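Long-range contacts in isomaltose glucohydrolase (Kribbella flavida, PDB 5Z3E), which hydrolyses the alpha-1,6-glucosidic linkage of isomaltose from the non-reducing end, releasing beta-D-glucose and D-glucose in the intracellular breakdown of a starch-derived cyclic tetrasaccharide: residues Ala211-Leu216 and Phe275-Pro280; Val217-Cys222 and Ala232-Val237. The protein carries 1 engineered substitution. All blocks are in the same frame, centred on the assembly; numbering follows the deposited sequence.

Interaction 1. Residues Ala211-Leu216 and Phe275-Pro280; sequences AIHGGL and FGLVPP
Phe275, His213 and Ala211 carry this buried junction between helix 206-220 and the loop that leads to helix 283-296. The phenyl ring of Phe275 lies with one face over the helix backbone at Ala211: Ala211 CA sits 3.7 Å from the ring centroid, a CH-pi contact displaced toward the CD2-CE2 rim, and Ala211 CB reaches CE2 at 3.9 Å. Helix 151-167 adds two neighbours to the same ring, Trp158 edge-to-face and Met155. Gly214 lets the loop come close, its CA 4.0 Å from that of Phe275; a beta carbon there would run into Phe275 CD1. Two residues on from Ala211, His213 swings its imidazole out to the loop, CG anti to the backbone N (chi1 177°). Its ND1 donates to Phe275 O at 2.9 Å, with an N-H...O angle of 150°; the oxygen lies in the imidazole plane, while the donor stands 25° out of the carbonyl plane. Methyl CD2 of Leu277 covers one face of the imidazole, 3.7 Å from its centroid, again as a CH-pi contact. Arg242 of helix 231-248 hydrogen-bonds NE2 at the far end of the ring. With ND1 donating and NE2 paired with an arginine, the histidine is probably neutral, its proton on ND1 and its NE2 accepting.

Interaction 2. Residues Val217-Cys222 and Ala232-Val237; sequences VAVGTC and AATLQV
Thr234 and Leu235 of helix 231-248 pack against the last turn of helix 206-220, two successive helices of the (alpha/alpha)6 barrel of glycoside hydrolase family 15, joined by a short connection. Gly220 is where they come closest, its CA 5.4 Å from that of Thr234; a beta carbon there would collide with both Thr234 OG1 and Leu235 CD2. Leu235 holds CG anti to its own carbonyl carbon (chi1 -62°), which carries the branched end across to the glycine. The two methyls divide the work: CD1 rests 3.7 Å from Gly220 O, whereas CD2 lies over the helix backbone, 3.8 Å from Val217 CA, and also meets Thr221 CG2 at 4.1 Å. An alanine here would remove both methyls and would probably open a gap beside Gly220, taking the leucine methyls away from Val217 CA and Thr221 CG2. On the neighbouring position of the same helix, Thr234 sets its hydroxyl between backbone N and carbonyl carbon (chi1 64°), where OG1 hydrogen-bonds Ser231 O one turn back and also lies against Gly220 CA, 3.1 Å away, in a packing contact. That rotamer sends CG2 toward Val219 CG2, 3.8 Å away, the two side chains crossing at about a right angle. Val182 of helix 175-188 touches both of these residues. At the end of the first helix Thr221 leaves helical geometry and folds its hydroxyl back on the last turn: OG1 donates to Val217 O at 2.8 Å, 31° out of that carbonyl's plane.

Both interactions draw on helix 206-220, residues 211-216 serving interaction 1 and 217-222 interaction 2, with centres 11 Å apart on the same side of the chain's centre. Along the chain, the pairing of 217-222 with 232-237 closes first, over nine residues; the 275-280 loop returns later to 211-216, so the second contact falls within the span of the first. Leu216, at the end of segment 211-216, touches helix 231-248, its CD1 3.6 Å from Val237 CG1. Interaction 1 is the deeper, with Ala211 about 11 Å (side chain to side chain) from Asp195, the predicted proton acceptor; interaction 2 lies farther out, away from the annotated sites. One helix thus ties its neighbour and a later loop together.

Interaction 1. Residues Ala211-Leu216 and Phe275-Pro280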
# COMPACT_ATOMS: atom_id res chain seq x y z
N ALA A 211 -3.34 0.03 7.54
CA ALA A 211 -3.27 1.17 6.65
C ALA A 211 -4.08 2.35 7.19
O ALA A 211 -3.66 3.50 7.14
CB ALA A 211 -3.77 0.78 5.27
N ILE A 212 -5.30 2.05 7.67
CA ILE A 212 -6.15 3.09 8.25
C ILE A 212 -5.46 3.71 9.46
O ILE A 212 -5.40 4.92 9.60
CB ILE A 212 -7.55 2.53 8.56
CG1 ILE A 212 -8.23 2.05 7.28
CG2 ILE A 212 -8.37 3.59 9.29
CD1 ILE A 212 -9.54 1.34 7.53
N HIS A 213 -4.96 2.86 10.35
CA HIS A 213 -4.22 3.32 11.51
C HIS A 213 -3.09 4.25 11.11
O HIS A 213 -2.90 5.31 11.71
CB HIS A 213 -3.68 2.11 12.27
CG HIS A 213 -2.83 2.45 13.45
ND1 HIS A 213 -1.48 2.72 13.38
CD2 HIS A 213 -3.14 2.57 14.76
CE1 HIS A 213 -1.04 2.98 14.61
NE2 HIS A 213 -2.02 2.90 15.47
N GLY A 214 -2.28 3.84 10.13
CA GLY A 214 -1.17 4.67 9.73
C GLY A 214 -1.60 6.04 9.26
O GLY A 214 -0.97 7.06 9.60
N GLY A 215 -2.66 6.11 8.47
CA GLY A 215 -3.16 7.39 8.02
C GLY A 215 -3.70 8.25 9.15
O GLY A 215 -3.45 9.46 9.18
N LEU A 216 -4.46 7.65 10.05
CA LEU A 216 -5.03 8.39 11.17
C LEU A 216 -3.97 8.90 12.12
O LEU A 216 -4.05 10.04 12.60
CB LEU A 216 -6.06 7.53 11.90
CG LEU A 216 -7.32 7.19 11.11
CD1 LEU A 216 -8.23 6.33 11.96
CD2 LEU A 216 -8.05 8.43 10.60
N PHE A 275 3.07 1.59 8.93
CA PHE A 275 1.81 2.01 9.54
C PHE A 275 1.80 2.06 11.07
O PHE A 275 0.88 2.65 11.64
CB PHE A 275 0.67 1.21 8.98
CG PHE A 275 0.52 1.40 7.43
CD1 PHE A 275 0.65 2.67 6.84
CD2 PHE A 275 0.27 0.34 6.66
CE1 PHE A 275 0.54 2.85 5.47
CE2 PHE A 275 0.08 0.51 5.25
CZ PHE A 275 0.29 1.78 4.72
N GLY A 276 2.77 1.47 11.75
CA GLY A 276 3.03 1.80 13.14
C GLY A 276 2.12 1.23 14.22
O GLY A 276 2.04 1.80 15.30
N LEU A 277 1.51 0.08 13.97
CA LEU A 277 0.74 -0.56 15.06
C LEU A 277 1.68 -0.87 16.26
O LEU A 277 1.25 -0.78 17.43
CB LEU A 277 0.03 -1.84 14.58
CG LEU A 277 -1.09 -1.91 13.47
CD1 LEU A 277 -1.77 -3.28 13.16
CD2 LEU A 277 -2.15 -0.94 13.91
N VAL A 278 2.89 -1.29 15.96
CA VAL A 278 3.93 -1.60 16.97
C VAL A 278 5.31 -1.07 16.47
O VAL A 278 5.41 -0.97 15.28
CB VAL A 278 4.05 -3.11 17.23
CG1 VAL A 278 2.83 -3.67 17.85
CG2 VAL A 278 4.38 -3.89 16.00
N PRO A 279 6.22 -0.78 17.41
CA PRO A 279 7.61 -0.39 16.91
C PRO A 279 8.31 -1.60 16.17
O PRO A 279 8.02 -2.76 16.43
CB PRO A 279 8.32 0.00 18.23
CG PRO A 279 7.27 0.31 19.15
CD PRO A 279 6.11 -0.64 18.88
N PRO A 280 9.36 -1.31 15.34
CA PRO A 280 10.13 -2.41 14.72
C PRO A 280 10.75 -3.36 15.71
O PRO A 280 10.97 -4.51 15.39
CB PRO A 280 11.21 -1.68 13.90
CG PRO A 280 10.59 -0.35 13.64
CD PRO A 280 9.75 0.01 14.84

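Interaction 2. Residues Val217-Cys222 and Ala232-Val237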
# COMPACT_ATOMS: atom_id res chain seq x y z
N VAL A 217 -2.95 8.09 12.43
CA VAL A 217 -1.88 8.56 13.29
C VAL A 217 -1.10 9.66 12.57
O VAL A 217 -0.69 10.64 13.22
CB VAL A 217 -0.98 7.41 13.76
CG1 VAL A 217 0.25 7.92 14.48
CG2 VAL A 217 -1.76 6.48 14.67
N ALA A 218 -0.90 9.54 11.26
CA ALA A 218 -0.17 10.57 10.54
C ALA A 218 -0.87 11.92 10.68
O ALA A 218 -0.22 12.92 10.98
CB ALA A 218 -0.02 10.18 9.08
N VAL A 219 -2.18 11.98 10.46
CA VAL A 219 -2.85 13.28 10.58
C VAL A 219 -3.02 13.71 12.03
O VAL A 219 -2.93 14.91 12.32
CB VAL A 219 -4.21 13.33 9.83
CG1 VAL A 219 -4.01 13.18 8.34
CG2 VAL A 219 -5.23 12.32 10.34
N GLY A 220 -3.24 12.78 12.95
CA GLY A 220 -3.47 13.13 14.34
C GLY A 220 -2.25 13.58 15.10
O GLY A 220 -2.37 14.18 16.16
N THR A 221 -1.06 13.32 14.55
CA THR A 221 0.21 13.75 15.15
C THR A 221 0.89 14.82 14.32
O THR A 221 2.01 15.18 14.59
CB THR A 221 1.16 12.58 15.37
OG1 THR A 221 1.56 12.02 14.12
CG2 THR A 221 0.59 11.52 16.27
N CYS A 222 0.19 15.38 13.34
CA CYS A 222 0.77 16.37 12.45
C CYS A 222 0.50 17.78 13.00
O CYS A 222 -0.64 18.21 13.10
CB CYS A 222 0.13 16.22 11.09
SG CYS A 222 0.68 17.43 9.88
N ALA A 232 -8.34 15.09 17.61
CA ALA A 232 -8.36 14.12 18.70
C ALA A 232 -8.98 12.81 18.28
O ALA A 232 -8.52 11.72 18.66
CB ALA A 232 -9.11 14.70 19.90
N ALA A 233 -10.07 12.89 17.52
CA ALA A 233 -10.79 11.70 17.12
C ALA A 233 -9.89 10.73 16.37
O ALA A 233 -10.03 9.51 16.52
CB ALA A 233 -12.00 12.07 16.28
N THR A 234 -8.99 11.25 15.52
CA THR A 234 -8.14 10.36 14.75
C THR A 234 -7.28 9.48 15.64
O THR A 234 -7.11 8.29 15.36
CB THR A 234 -7.31 11.12 13.72
OG1 THR A 234 -6.38 12.01 14.32
CG2 THR A 234 -8.19 11.80 12.69
N LEU A 235 -6.72 10.05 16.71
CA LEU A 235 -5.89 9.24 17.61
C LEU A 235 -6.72 8.29 18.46
O LEU A 235 -6.26 7.20 18.81
CB LEU A 235 -4.96 10.08 18.45
CG LEU A 235 -3.93 10.89 17.66
CD1 LEU A 235 -2.90 11.48 18.59
CD2 LEU A 235 -3.25 10.06 16.56
N GLN A 236 -7.94 8.69 18.83
CA GLN A 236 -8.80 7.81 19.60
C GLN A 236 -9.22 6.60 18.76
O GLN A 236 -9.21 5.47 19.24
CB GLN A 236 -9.99 8.56 20.15
CG GLN A 236 -10.64 7.78 21.31
CD GLN A 236 -9.83 7.84 22.61
OE1 GLN A 236 -9.49 8.93 23.07
NE2 GLN A 236 -9.47 6.72 23.20
N VAL A 237 -9.58 6.83 17.49
CA VAL A 237 -9.93 5.73 16.60
C VAL A 237 -8.70 4.87 16.32
O VAL A 237 -8.81 3.64 16.31
CB VAL A 237 -10.61 6.22 15.32
CG1 VAL A 237 -10.67 5.13 14.27
CG2 VAL A 237 -12.00 6.72 15.66